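Local coordinates for protein AtxE2 (Asticcacaulis excentricus, PDB 5TXE) that hydrolyses the isopeptide bond of the lasso peptides astexin-2 and astexin-3, recognising their threaded fold and turning them into linear peptides, at residues A[74-86]-A[638-650]. The protein carries 1 engineered substitution. Residues are numbered along the deposited sequence; the frame is centred on the assembly and turned at random.
Sequences VRQADPVTNLNVF and HVKWQPAHRLAVY
Asn82 reaches across to the start of helix 643-662 and uses both ends of its amide there. Asn82 OD1 takes the backbone N-H of Ala644 N at 2.8 Å; the bond is fairly straight at the hydrogen, but the donor stands above the carbonyl plane. Asn82 ND2 gives a hydrogen to Gln642 OE1 at 2.9 Å, in the carbonyl plane and on a lone pair, with the two amides nearly coplanar, 29° apart. CG of Asn82 lies anti to the backbone N (chi1 -169°), which swings the amide out of the turn toward the N-cap residue Gln642 and the first turn of the helix. With an alanine in place of Asn82, the N-H of Ala644 would probably lose this acceptor and Gln642 OE1 its donor, leaving the Gln642 amide held through NE2 by Asn635 O.

Next to this pair of bonds Pro643 is wedged into the hairpin: Pro643 CG meets Ala77 CB at 3.7 Å, and its CB lies against Asp78 O. Asn84 ND2 comes up at the same ring and makes a weak bond to Trp641 O. Asn84 is itself steadied by Arg75: Arg75 NH1 meets Asn84 OD1 at 2.9 Å, in the guanidinium plane. One turn along the helix, Leu647 CD2 packs on Pro79 CB at 3.8 Å.

The turn, with an Asx turn at Asp78 and a G1 bulge, joins strands 69-78 and 83-92 of an antiparallel N-terminal sheet. This hairpin tip packs on the helix of the alpha/beta-hydrolase domain that follows the loop carrying His638, the probable charge-relay histidine, while helix 40-44 touches both Pro79 and Leu647.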
ATOM      1  N   VAL A  74      12.449  -0.065 -11.880  1.00 30.08           N
ATOM      2  CA  VAL A  74      12.720  -1.210 -10.993  1.00 28.71           C
ATOM      3  C   VAL A  74      13.478  -0.722  -9.781  1.00 27.70           C
ATOM      4  O   VAL A  74      14.349   0.121  -9.892  1.00 27.36           O
ATOM      5  CB  VAL A  74      13.540  -2.348 -11.669  1.00 30.36           C
ATOM      6  CG1 VAL A  74      13.818  -3.452 -10.668  1.00 28.43           C
ATOM      7  CG2 VAL A  74      12.747  -2.989 -12.813  1.00 33.55           C
ATOM      8  N   ARG A  75      13.075  -1.210  -8.623  1.00 25.82           N
ATOM      9  CA  ARG A  75      13.686  -0.835  -7.376  1.00 27.93           C
ATOM     10  C   ARG A  75      14.172  -2.110  -6.744  1.00 25.75           C
ATOM     11  O   ARG A  75      13.447  -3.117  -6.660  1.00 29.41           O
ATOM     12  CB  ARG A  75      12.648  -0.220  -6.432  1.00 27.86           C
ATOM     13  CG  ARG A  75      13.204   0.085  -5.054  1.00 28.97           C
ATOM     14  CD  ARG A  75      12.158   0.724  -4.140  1.00 31.11           C
ATOM     15  NE  ARG A  75      11.051  -0.166  -3.836  1.00 32.82           N
ATOM     16  CZ  ARG A  75      11.110  -1.211  -3.026  1.00 37.72           C
ATOM     17  NH1 ARG A  75      12.216  -1.532  -2.369  1.00 39.24           N
ATOM     18  NH2 ARG A  75      10.028  -1.945  -2.856  1.00 47.53           N
ATOM     19  N   GLN A  76      15.397  -2.061  -6.277  1.00 25.53           N
ATOM     20  CA  GLN A  76      15.938  -3.176  -5.566  1.00 28.59           C
ATOM     21  C   GLN A  76      16.731  -2.770  -4.317  1.00 27.64           C
ATOM     22  O   GLN A  76      17.658  -1.975  -4.350  1.00 27.15           O
ATOM     23  CB  GLN A  76      16.809  -4.009  -6.471  1.00 33.39           C
ATOM     24  CG  GLN A  76      17.153  -5.349  -5.801  1.00 41.24           C
ATOM     25  CD  GLN A  76      17.585  -6.402  -6.771  1.00 44.79           C
ATOM     26  OE1 GLN A  76      17.493  -6.249  -8.001  1.00 52.19           O
ATOM     27  NE2 GLN A  76      18.067  -7.474  -6.233  1.00 47.95           N
ATOM     28  N   ALA A  77      16.375  -3.390  -3.214  1.00 27.84           N
ATOM     29  CA  ALA A  77      16.881  -2.969  -1.907  1.00 28.08           C
ATOM     30  C   ALA A  77      18.142  -3.721  -1.552  1.00 27.74           C
ATOM     31  O   ALA A  77      18.236  -4.940  -1.769  1.00 26.75           O
ATOM     32  CB  ALA A  77      15.801  -3.216  -0.842  1.00 28.06           C
ATOM     33  N   ASP A  78      19.073  -3.008  -0.927  1.00 27.94           N
ATOM     34  CA  ASP A  78      20.330  -3.600  -0.490  1.00 28.64           C
ATOM     35  C   ASP A  78      20.527  -3.247   0.962  1.00 26.24           C
ATOM     36  O   ASP A  78      20.800  -2.096   1.276  1.00 23.02           O
ATOM     37  CB  ASP A  78      21.502  -3.067  -1.316  1.00 31.58           C
ATOM     38  CG  ASP A  78      22.867  -3.673  -0.869  1.00 35.62           C
ATOM     39  OD1 ASP A  78      22.956  -4.413   0.150  1.00 33.30           O
ATOM     40  OD2 ASP A  78      23.873  -3.425  -1.566  1.00 42.83           O
ATOM     41  N   PRO A  79      20.405  -4.234   1.853  1.00 26.35           N
ATOM     42  CA  PRO A  79      20.438  -3.986   3.289  1.00 27.98           C
ATOM     43  C   PRO A  79      21.846  -3.812   3.851  1.00 28.23           C
ATOM     44  O   PRO A  79      21.995  -3.280   4.937  1.00 24.63           O
ATOM     45  CB  PRO A  79      19.749  -5.207   3.876  1.00 27.88           C
ATOM     46  CG  PRO A  79      19.979  -6.275   2.880  1.00 26.22           C
ATOM     47  CD  PRO A  79      20.055  -5.621   1.536  1.00 25.73           C
ATOM     48  N   VAL A  80      22.870  -4.138   3.060  1.00 28.54           N
ATOM     49  CA  VAL A  80      24.246  -3.944   3.510  1.00 26.85           C
ATOM     50  C   VAL A  80      24.632  -2.506   3.313  1.00 25.81           C
ATOM     51  O   VAL A  80      25.167  -1.871   4.227  1.00 22.20           O
ATOM     52  CB  VAL A  80      25.204  -4.896   2.785  1.00 29.59           C
ATOM     53  CG1 VAL A  80      26.667  -4.613   3.160  1.00 31.10           C
ATOM     54  CG2 VAL A  80      24.867  -6.341   3.156  1.00 29.01           C
ATOM     55  N   THR A  81      24.351  -1.953   2.139  1.00 24.58           N
ATOM     56  CA  THR A  81      24.631  -0.539   1.903  1.00 26.17           C
ATOM     57  C   THR A  81      23.508   0.290   2.434  1.00 23.52           C
ATOM     58  O   THR A  81      23.656   1.506   2.558  1.00 22.98           O
ATOM     59  CB  THR A  81      24.695  -0.162   0.397  1.00 31.34           C
ATOM     60  OG1 THR A  81      23.453  -0.590  -0.233  1.00 29.27           O
ATOM     61  CG2 THR A  81      25.878  -0.824  -0.260  1.00 34.01           C
ATOM     62  N   ASN A  82      22.383  -0.339   2.763  1.00 21.89           N
ATOM     63  CA  ASN A  82      21.206   0.376   3.303  1.00 22.96           C
ATOM     64  C   ASN A  82      20.664   1.401   2.336  1.00 22.21           C
ATOM     65  O   ASN A  82      20.348   2.509   2.689  1.00 26.31           O
ATOM     66  CB  ASN A  82      21.438   1.006   4.684  1.00 21.98           C
ATOM     67  CG  ASN A  82      20.125   1.479   5.308  1.00 22.84           C
ATOM     68  OD1 ASN A  82      19.080   0.865   5.087  1.00 22.19           O
ATOM     69  ND2 ASN A  82      20.154   2.591   6.045  1.00 22.43           N
ATOM     70  N   LEU A  83      20.564   0.982   1.092  1.00 26.13           N
ATOM     71  CA  LEU A  83      20.104   1.814  -0.013  1.00 27.29           C
ATOM     72  C   LEU A  83      19.313   1.015  -1.005  1.00 26.59           C
ATOM     73  O   LEU A  83      19.656  -0.128  -1.313  1.00 23.43           O
ATOM     74  CB  LEU A  83      21.296   2.404  -0.770  1.00 29.82           C
ATOM     75  CG  LEU A  83      22.032   3.588  -0.130  1.00 35.24           C
ATOM     76  CD1 LEU A  83      23.316   3.920  -0.942  1.00 36.36           C
ATOM     77  CD2 LEU A  83      21.184   4.842   0.015  1.00 33.90           C
ATOM     78  N   ASN A  84      18.208   1.596  -1.440  1.00 24.50           N
ATOM     79  CA  ASN A  84      17.549   1.174  -2.651  1.00 27.40           C
ATOM     80  C   ASN A  84      18.307   1.630  -3.875  1.00 28.34           C
ATOM     81  O   ASN A  84      18.869   2.716  -3.907  1.00 29.99           O
ATOM     82  CB  ASN A  84      16.149   1.756  -2.694  1.00 26.63           C
ATOM     83  CG  ASN A  84      15.193   1.003  -1.763  1.00 27.95           C
ATOM     84  OD1 ASN A  84      14.748  -0.087  -2.084  1.00 36.18           O
ATOM     85  ND2 ASN A  84      14.923   1.565  -0.612  1.00 27.77           N
ATOM     86  N   VAL A  85      18.341   0.763  -4.862  1.00 29.37           N
ATOM     87  CA  VAL A  85      18.901   1.073  -6.162  1.00 32.26           C
ATOM     88  C   VAL A  85      17.750   1.112  -7.184  1.00 27.72           C
ATOM     89  O   VAL A  85      17.010   0.139  -7.294  1.00 24.23           O
ATOM     90  CB  VAL A  85      19.885  -0.038  -6.599  1.00 32.19           C
ATOM     91  CG1 VAL A  85      20.470   0.292  -7.967  1.00 32.75           C
ATOM     92  CG2 VAL A  85      21.008  -0.124  -5.565  1.00 38.54           C
ATOM     93  N   PHE A  86      17.602   2.237  -7.853  1.00 27.36           N
ATOM     94  CA  PHE A  86      16.562   2.396  -8.858  1.00 29.83           C
ATOM     95  C   PHE A  86      17.131   2.341 -10.283  1.00 31.55           C
ATOM     96  O   PHE A  86      18.196   2.851 -10.534  1.00 30.36           O
ATOM     97  CB  PHE A  86      15.840   3.720  -8.657  1.00 27.47           C
ATOM     98  CG  PHE A  86      15.086   3.802  -7.372  1.00 30.86           C
ATOM     99  CD1 PHE A  86      13.800   3.308  -7.300  1.00 28.65           C
ATOM    100  CD2 PHE A  86      15.658   4.348  -6.245  1.00 32.93           C
ATOM    101  CE1 PHE A  86      13.081   3.370  -6.136  1.00 32.08           C
ATOM    102  CE2 PHE A  86      14.937   4.418  -5.074  1.00 34.20           C
ATOM    103  CZ  PHE A  86      13.651   3.920  -5.027  1.00 33.37           C
ATOM    104  N   HIS A 638       5.790   5.889   8.903  1.00 23.23           N
ATOM    105  CA  HIS A 638       4.660   5.000   9.151  1.00 24.28           C
ATOM    106  C   HIS A 638       4.830   3.668   8.456  1.00 24.35           C
ATOM    107  O   HIS A 638       4.644   2.634   9.082  1.00 28.77           O
ATOM    108  CB  HIS A 638       3.421   5.775   8.648  1.00 25.80           C
ATOM    109  CG  HIS A 638       2.144   5.038   8.711  1.00 26.90           C
ATOM    110  ND1 HIS A 638       1.531   4.741   9.896  1.00 32.89           N
ATOM    111  CD2 HIS A 638       1.313   4.596   7.730  1.00 30.34           C
ATOM    112  CE1 HIS A 638       0.398   4.101   9.655  1.00 33.17           C
ATOM    113  NE2 HIS A 638       0.251   3.992   8.346  1.00 31.10           N
ATOM    114  N   VAL A 639       5.252   3.694   7.201  1.00 22.21           N
ATOM    115  CA  VAL A 639       5.801   2.517   6.501  1.00 23.06           C
ATOM    116  C   VAL A 639       7.327   2.723   6.335  1.00 21.97           C
ATOM    117  O   VAL A 639       7.763   3.824   5.939  1.00 21.81           O
ATOM    118  CB  VAL A 639       5.125   2.414   5.133  1.00 25.07           C
ATOM    119  CG1 VAL A 639       5.827   1.428   4.234  1.00 27.24           C
ATOM    120  CG2 VAL A 639       3.661   2.024   5.321  1.00 27.51           C
ATOM    121  N   LYS A 640       8.133   1.702   6.614  1.00 20.22           N
ATOM    122  CA  LYS A 640       9.575   1.880   6.679  1.00 22.31           C
ATOM    123  C   LYS A 640      10.171   1.784   5.304  1.00 22.46           C
ATOM    124  O   LYS A 640       9.638   1.110   4.489  1.00 20.89           O
ATOM    125  CB  LYS A 640      10.242   0.909   7.637  1.00 22.07           C
ATOM    126  CG  LYS A 640       9.811   1.112   9.066  1.00 24.13           C
ATOM    127  CD  LYS A 640      10.395   0.051   9.970  1.00 27.78           C
ATOM    128  CE  LYS A 640       9.992   0.244  11.420  1.00 29.84           C
ATOM    129  NZ  LYS A 640       8.580  -0.164  11.689  1.00 28.99           N
ATOM    130  N   TRP A 641      11.238   2.538   5.057  1.00 24.09           N
ATOM    131  CA  TRP A 641      11.788   2.661   3.715  1.00 22.49           C
ATOM    132  C   TRP A 641      13.242   2.203   3.632  1.00 24.43           C
ATOM    133  O   TRP A 641      13.733   1.890   2.530  1.00 21.23           O
ATOM    134  CB  TRP A 641      11.631   4.113   3.249  1.00 24.36           C
ATOM    135  CG  TRP A 641      12.445   5.103   3.966  1.00 24.39           C
ATOM    136  CD1 TRP A 641      12.152   5.674   5.149  1.00 25.98           C
ATOM    137  CD2 TRP A 641      13.687   5.734   3.501  1.00 25.40           C
ATOM    138  NE1 TRP A 641      13.157   6.590   5.491  1.00 28.61           N
ATOM    139  CE2 TRP A 641      14.100   6.623   4.494  1.00 25.78           C
ATOM    140  CE3 TRP A 641      14.477   5.600   2.357  1.00 25.04           C
ATOM    141  CZ2 TRP A 641      15.261   7.401   4.379  1.00 29.22           C
ATOM    142  CZ3 TRP A 641      15.641   6.360   2.246  1.00 26.96           C
ATOM    143  CH2 TRP A 641      16.011   7.263   3.254  1.00 27.41           C
ATOM    144  N   GLN A 642      13.964   2.143   4.769  1.00 21.90           N
ATOM    145  CA  GLN A 642      15.400   1.845   4.714  1.00 21.35           C
ATOM    146  C   GLN A 642      15.634   0.340   4.773  1.00 21.65           C
ATOM    147  O   GLN A 642      15.154  -0.337   5.670  1.00 21.65           O
ATOM    148  CB  GLN A 642      16.183   2.549   5.825  1.00 23.61           C
ATOM    149  CG  GLN A 642      16.020   4.063   5.844  1.00 22.15           C
ATOM    150  CD  GLN A 642      16.924   4.735   6.867  1.00 22.89           C
ATOM    151  OE1 GLN A 642      18.065   4.374   7.029  1.00 23.98           O
ATOM    152  NE2 GLN A 642      16.393   5.680   7.566  1.00 24.12           N
ATOM    153  N   PRO A 643      16.307  -0.206   3.755  1.00 23.06           N
ATOM    154  CA  PRO A 643      16.432  -1.655   3.668  1.00 21.47           C
ATOM    155  C   PRO A 643      17.058  -2.327   4.883  1.00 21.76           C
ATOM    156  O   PRO A 643      16.620  -3.433   5.248  1.00 21.71           O
ATOM    157  CB  PRO A 643      17.316  -1.849   2.453  1.00 23.65           C
ATOM    158  CG  PRO A 643      17.002  -0.646   1.593  1.00 25.07           C
ATOM    159  CD  PRO A 643      16.875   0.467   2.578  1.00 23.24           C
ATOM    160  N   ALA A 644      18.069  -1.704   5.507  1.00 21.68           N
ATOM    161  CA  ALA A 644      18.683  -2.322   6.687  1.00 22.52           C
ATOM    162  C   ALA A 644      17.667  -2.411   7.802  1.00 21.24           C
ATOM    163  O   ALA A 644      17.612  -3.381   8.551  1.00 19.09           O
ATOM    164  CB  ALA A 644      19.899  -1.536   7.146  1.00 24.53           C
ATOM    165  N   HIS A 645      16.842  -1.386   7.887  1.00 20.80           N
ATOM    166  CA  HIS A 645      15.822  -1.398   8.918  1.00 19.83           C
ATOM    167  C   HIS A 645      14.821  -2.519   8.699  1.00 20.84           C
ATOM    168  O   HIS A 645      14.396  -3.187   9.661  1.00 20.27           O
ATOM    169  CB  HIS A 645      15.072  -0.095   8.953  1.00 18.67           C
ATOM    170  CG  HIS A 645      15.869   1.048   9.443  1.00 20.40           C
ATOM    171  ND1 HIS A 645      15.433   2.349   9.336  1.00 21.00           N
ATOM    172  CD2 HIS A 645      17.057   1.094  10.080  1.00 20.54           C
ATOM    173  CE1 HIS A 645      16.333   3.149   9.874  1.00 22.33           C
ATOM    174  NE2 HIS A 645      17.356   2.414  10.277  1.00 21.95           N
ATOM    175  N   ARG A 646      14.362  -2.654   7.463  1.00 20.71           N
ATOM    176  CA  ARG A 646      13.366  -3.689   7.152  1.00 19.92           C
ATOM    177  C   ARG A 646      13.912  -5.039   7.467  1.00 18.96           C
ATOM    178  O   ARG A 646      13.238  -5.856   8.076  1.00 18.90           O
ATOM    179  CB  ARG A 646      12.956  -3.607   5.699  1.00 22.57           C
ATOM    180  CG  ARG A 646      12.066  -4.771   5.190  1.00 22.51           C
ATOM    181  CD  ARG A 646      11.290  -4.398   3.915  1.00 23.21           C
ATOM    182  NE  ARG A 646      10.137  -3.560   4.262  1.00 23.05           N
ATOM    183  CZ  ARG A 646      10.047  -2.247   4.082  1.00 25.60           C
ATOM    184  NH1 ARG A 646      10.996  -1.535   3.432  1.00 25.23           N
ATOM    185  NH2 ARG A 646       8.978  -1.630   4.555  1.00 24.99           N
ATOM    186  N   LEU A 647      15.166  -5.295   7.095  1.00 20.07           N
ATOM    187  CA  LEU A 647      15.747  -6.582   7.382  1.00 19.92           C
ATOM    188  C   LEU A 647      15.825  -6.861   8.866  1.00 21.29           C
ATOM    189  O   LEU A 647      15.604  -7.971   9.314  1.00 23.64           O
ATOM    190  CB  LEU A 647      17.140  -6.686   6.731  1.00 21.40           C
ATOM    191  CG  LEU A 647      17.879  -8.000   7.017  1.00 21.54           C
ATOM    192  CD1 LEU A 647      17.078  -9.173   6.526  1.00 22.84           C
ATOM    193  CD2 LEU A 647      19.262  -8.036   6.343  1.00 21.48           C
ATOM    194  N   ALA A 648      16.158  -5.828   9.643  1.00 23.23           N
ATOM    195  CA  ALA A 648      16.285  -5.953  11.079  1.00 22.65           C
ATOM    196  C   ALA A 648      14.910  -6.170  11.708  1.00 23.06           C
ATOM    197  O   ALA A 648      14.775  -6.943  12.603  1.00 20.78           O
ATOM    198  CB  ALA A 648      16.911  -4.699  11.614  1.00 23.76           C
ATOM    199  N   VAL A 649      13.888  -5.534  11.177  1.00 21.50           N
ATOM    200  CA  VAL A 649      12.532  -5.778  11.609  1.00 21.16           C
ATOM    201  C   VAL A 649      12.105  -7.253  11.347  1.00 23.28           C
ATOM    202  O   VAL A 649      11.631  -7.939  12.245  1.00 21.18           O
ATOM    203  CB  VAL A 649      11.578  -4.830  10.891  1.00 21.85           C
ATOM    204  CG1 VAL A 649      10.102  -5.223  11.129  1.00 22.36           C
ATOM    205  CG2 VAL A 649      11.778  -3.433  11.436  1.00 24.84           C
ATOM    206  N   TYR A 650      12.302  -7.716  10.105  1.00 22.87           N
ATOM    207  CA  TYR A 650      12.066  -9.111   9.734  1.00 22.66           C
ATOM    208  C   TYR A 650      12.712 -10.055  10.724  1.00 24.65           C
ATOM    209  O   TYR A 650      12.064 -10.964  11.254  1.00 24.56           O
ATOM    210  CB  TYR A 650      12.661  -9.440   8.379  1.00 20.46           C
ATOM    211  CG  TYR A 650      11.954  -8.937   7.136  1.00 21.88           C
ATOM    212  CD1 TYR A 650      10.710  -8.297   7.159  1.00 22.82           C
ATOM    213  CD2 TYR A 650      12.537  -9.143   5.888  1.00 22.41           C
ATOM    214  CE1 TYR A 650      10.101  -7.836   5.980  1.00 22.39           C
ATOM    215  CE2 TYR A 650      11.913  -8.745   4.711  1.00 22.29           C
ATOM    216  CZ  TYR A 650      10.699  -8.113   4.753  1.00 23.10           C
ATOM    217  OH  TYR A 650      10.148  -7.794   3.558  1.00 23.55           O
TER
HETATM  218  O   HOH W   1      12.704   0.239   0.985  1.00 27.09           O